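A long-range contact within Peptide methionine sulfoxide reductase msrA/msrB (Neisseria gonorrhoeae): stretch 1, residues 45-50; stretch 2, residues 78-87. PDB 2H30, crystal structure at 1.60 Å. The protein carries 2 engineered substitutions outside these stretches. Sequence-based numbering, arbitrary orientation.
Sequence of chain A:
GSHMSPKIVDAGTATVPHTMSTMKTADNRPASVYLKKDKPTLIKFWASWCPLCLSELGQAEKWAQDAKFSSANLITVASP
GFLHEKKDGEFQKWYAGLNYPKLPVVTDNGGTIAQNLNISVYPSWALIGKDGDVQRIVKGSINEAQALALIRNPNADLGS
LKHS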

# COMPACT_ATOMS: atom_id res chain seq x y z
N PHE A 45 -1.54 -3.04 -1.55
CA PHE A 45 -2.99 -3.13 -1.76
C PHE A 45 -3.47 -4.37 -1.03
O PHE A 45 -2.87 -5.46 -1.18
N TRP A 46 -4.58 -4.23 -0.33
CA TRP A 46 -5.11 -5.33 0.47
C TRP A 46 -6.62 -5.20 0.65
O TRP A 46 -7.22 -4.19 0.26
N ALA A 47 -7.22 -6.25 1.24
CA ALA A 47 -8.64 -6.28 1.57
C ALA A 47 -8.86 -6.97 2.88
O ALA A 47 -8.11 -7.89 3.23
N SER A 48 -9.96 -6.58 3.51
CA SER A 48 -10.33 -7.12 4.85
C SER A 48 -10.62 -8.62 4.78
O SER A 48 -10.47 -9.32 5.80
N TRP A 49 -11.02 -9.12 3.61
CA TRP A 49 -11.43 -10.52 3.49
C TRP A 49 -10.29 -11.46 3.22
O TRP A 49 -10.53 -12.68 3.03
N CYS A 50 -9.06 -10.93 3.14
CA CYS A 50 -7.90 -11.75 2.75
C CYS A 50 -7.11 -12.03 4.03
O CYS A 50 -6.44 -11.13 4.58
N ALA A 78 -6.68 0.26 1.00
CA ALA A 78 -7.89 -0.60 1.00
C ALA A 78 -8.90 0.13 0.13
O ALA A 78 -8.85 1.34 0.03
N SER A 79 -9.79 -0.65 -0.49
CA SER A 79 -10.67 -0.11 -1.56
C SER A 79 -12.11 -0.44 -1.27
O SER A 79 -12.64 -1.41 -1.81
N PRO A 80 -12.74 0.34 -0.38
CA PRO A 80 -14.15 0.04 -0.02
C PRO A 80 -15.06 -0.12 -1.25
O PRO A 80 -14.97 0.66 -2.20
N GLY A 81 -15.88 -1.16 -1.24
CA GLY A 81 -16.80 -1.34 -2.35
C GLY A 81 -16.26 -1.96 -3.61
O GLY A 81 -17.00 -2.16 -4.56
N PHE A 82 -14.98 -2.32 -3.62
CA PHE A 82 -14.33 -2.88 -4.77
C PHE A 82 -13.92 -4.31 -4.43
O PHE A 82 -13.43 -4.56 -3.29
N LEU A 83 -14.12 -5.24 -5.36
CA LEU A 83 -13.82 -6.65 -5.16
C LEU A 83 -14.37 -7.17 -3.82
O LEU A 83 -13.66 -7.89 -3.05
N HIS A 84 -15.62 -6.80 -3.53
CA HIS A 84 -16.37 -7.26 -2.35
C HIS A 84 -15.80 -6.80 -1.02
O HIS A 84 -16.19 -7.31 0.06
N GLU A 85 -14.92 -5.78 -1.08
CA GLU A 85 -14.54 -5.13 0.16
C GLU A 85 -15.76 -4.45 0.78
O GLU A 85 -16.71 -4.01 0.04
N LYS A 86 -15.76 -4.37 2.11
CA LYS A 86 -16.78 -3.63 2.86
C LYS A 86 -16.99 -2.26 2.27
O LYS A 86 -16.06 -1.62 1.80
N LYS A 87 -18.26 -1.81 2.24
CA LYS A 87 -18.55 -0.48 1.71
C LYS A 87 -17.94 0.66 2.51
O LYS A 87 -17.56 0.52 3.70

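The contact between the two stretches is organised around the carboxylate of Glu85, which is buried and receives two hydrogen bonds from Ser48. The hydroxyl OG of Ser48 donates to OE1 of Glu85 at 2.6 Å, and the backbone N of Ser48 donates to OE2 of Glu85 at 2.8 Å with a nearly straight N-H...O angle of 163°. Ser48 points its CA-to-CB bond toward the second stretch and adopts the p rotamer (chi1 65°), which sets its hydroxyl within reach of OE1, while the backbone amide meets OE2. Glu85 starts out sideways, but its t, p chain (chi1 178°, chi2 62°) brings the carboxylate nearer to stretch 1. Within its own stretch, Glu85 OE1 also accepts a hydrogen bond from the backbone N of Lys86 at 2.8 Å, so that this oxygen serves both segments.

OE2 has a further partner in water 1, which donates to Glu85 OE2 at 2.7 Å and to the carbonyl O of Trp46 at 2.7 Å, while accepting from Ser79 N at 2.9 Å. This water bridges the stretches where their backbones do not bond directly: Trp46 O lies 4.4 Å from Ser79 N. Water 2 adds a looser link, 2.7 Å from Ser79 OG (chi1 m) and donating weakly to Trp46 O at 3.4 Å.

Farther out, Trp49 points toward the second stretch with chi1 at 44° (p) and chi2 at -108°. Its indole NE1 donates a weak hydrogen bond to the carbonyl O of Leu83, short at 2.8 Å but bent to 120°. That carbonyl belongs to the type I' turn from Phe82 to Glu85, so the indole rests against the turn backbone; Glu85 N lies at the ring edge, 3.6 Å from Trp49 NE1, and His84 O approaches Trp49 CD1 to 3.6 Å. Leu83, also directed toward stretch 1 in its m, t rotamer, adds apolar packing, with its CB 4.2 Å from Trp49 CZ2.

The remaining packing is lighter. Trp46 (chi1 65°, p; chi2 -81°) leaves the backbone sideways, yet the end of its side chain comes nearer, and its CE2 meets Ala78 CB at 4.2 Å in an oblique approach. The small side chain of Ala47 lies alongside the carboxylate, its CB 3.4 Å from Glu85 OE2. Lys86, sideways with chi1 m, brings its CE to 3.6 Å from Ser48 OG, placing part of its aliphatic chain beside the central serine–glutamate pair.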

# COMPACT_ATOMS: atom_id res chain seq x y z
CB PHE A 45 -3.32 -3.28 -3.25
CG PHE A 45 -2.96 -2.05 -4.04
CD1 PHE A 45 -1.66 -1.84 -4.50
CD2 PHE A 45 -3.91 -1.07 -4.24
CE1 PHE A 45 -1.36 -0.66 -5.21
CE2 PHE A 45 -3.63 0.10 -4.98
CZ PHE A 45 -2.36 0.33 -5.46
CB TRP A 46 -4.40 -5.39 1.83
CG TRP A 46 -4.61 -4.20 2.73
CD1 TRP A 46 -3.96 -2.98 2.65
CD2 TRP A 46 -5.44 -4.14 3.88
NE1 TRP A 46 -4.40 -2.15 3.70
CE2 TRP A 46 -5.34 -2.84 4.43
CE3 TRP A 46 -6.34 -5.05 4.46
CZ2 TRP A 46 -6.00 -2.44 5.58
CZ3 TRP A 46 -7.05 -4.63 5.60
CH2 TRP A 46 -6.89 -3.35 6.14
CB ALA A 47 -9.44 -6.97 0.50
CB SER A 48 -11.54 -6.39 5.41
OG SER A 48 -12.67 -6.65 4.58
CB TRP A 49 -12.55 -10.69 2.42
CG TRP A 49 -12.34 -9.95 1.15
CD1 TRP A 49 -13.02 -8.84 0.74
CD2 TRP A 49 -11.43 -10.28 0.08
NE1 TRP A 49 -12.58 -8.44 -0.52
CE2 TRP A 49 -11.62 -9.32 -0.95
CE3 TRP A 49 -10.47 -11.30 -0.10
CZ2 TRP A 49 -10.87 -9.36 -2.14
CZ3 TRP A 49 -9.75 -11.34 -1.29
CH2 TRP A 49 -9.97 -10.37 -2.30
CB CYS A 50 -7.00 -10.96 1.80
SG CYS A 50 -5.54 -11.99 1.45
CB ALA A 78 -8.44 -0.81 2.37
CB SER A 79 -10.21 -0.63 -2.93
OG SER A 79 -8.87 -0.21 -3.23
CB PRO A 80 -14.57 1.25 0.82
CG PRO A 80 -13.27 1.68 1.53
CD PRO A 80 -12.23 1.49 0.38
CB PHE A 82 -13.06 -2.04 -5.07
CG PHE A 82 -12.25 -2.57 -6.18
CD1 PHE A 82 -12.75 -2.58 -7.50
CD2 PHE A 82 -10.93 -2.99 -5.97
CE1 PHE A 82 -11.94 -3.03 -8.55
CE2 PHE A 82 -10.14 -3.45 -7.00
CZ PHE A 82 -10.62 -3.50 -8.33
CB LEU A 83 -12.31 -6.94 -5.26
CG LEU A 83 -11.63 -6.59 -6.59
CD1 LEU A 83 -10.09 -6.78 -6.55
CD2 LEU A 83 -12.19 -7.43 -7.74
CB HIS A 84 -16.61 -8.78 -2.35
CG HIS A 84 -17.29 -9.25 -3.60
ND1 HIS A 84 -18.61 -8.95 -3.87
CD2 HIS A 84 -16.83 -9.96 -4.66
CE1 HIS A 84 -18.94 -9.47 -5.04
NE2 HIS A 84 -17.88 -10.08 -5.54
CB GLU A 85 -13.41 -4.09 -0.12
CG GLU A 85 -12.98 -3.30 1.09
CD GLU A 85 -12.39 -4.20 2.17
OE1 GLU A 85 -13.17 -4.67 3.05
OE2 GLU A 85 -11.18 -4.46 2.10
CB LYS A 86 -16.34 -3.49 4.32
CG LYS A 86 -16.25 -4.89 5.03
CD LYS A 86 -15.62 -4.76 6.41
CE LYS A 86 -15.28 -6.12 7.03
NZ LYS A 86 -16.53 -6.87 7.33
CB LYS A 87 -20.10 -0.32 1.64
CG LYS A 87 -20.64 -1.28 0.65
CD LYS A 87 -22.14 -1.15 0.31
CE LYS A 87 -22.36 -1.77 -1.11
NZ LYS A 87 -21.11 -2.48 -1.61
O HOH W 1 -9.83 -3.47 -0.04
O HOH W 2 -7.11 -2.13 -2.42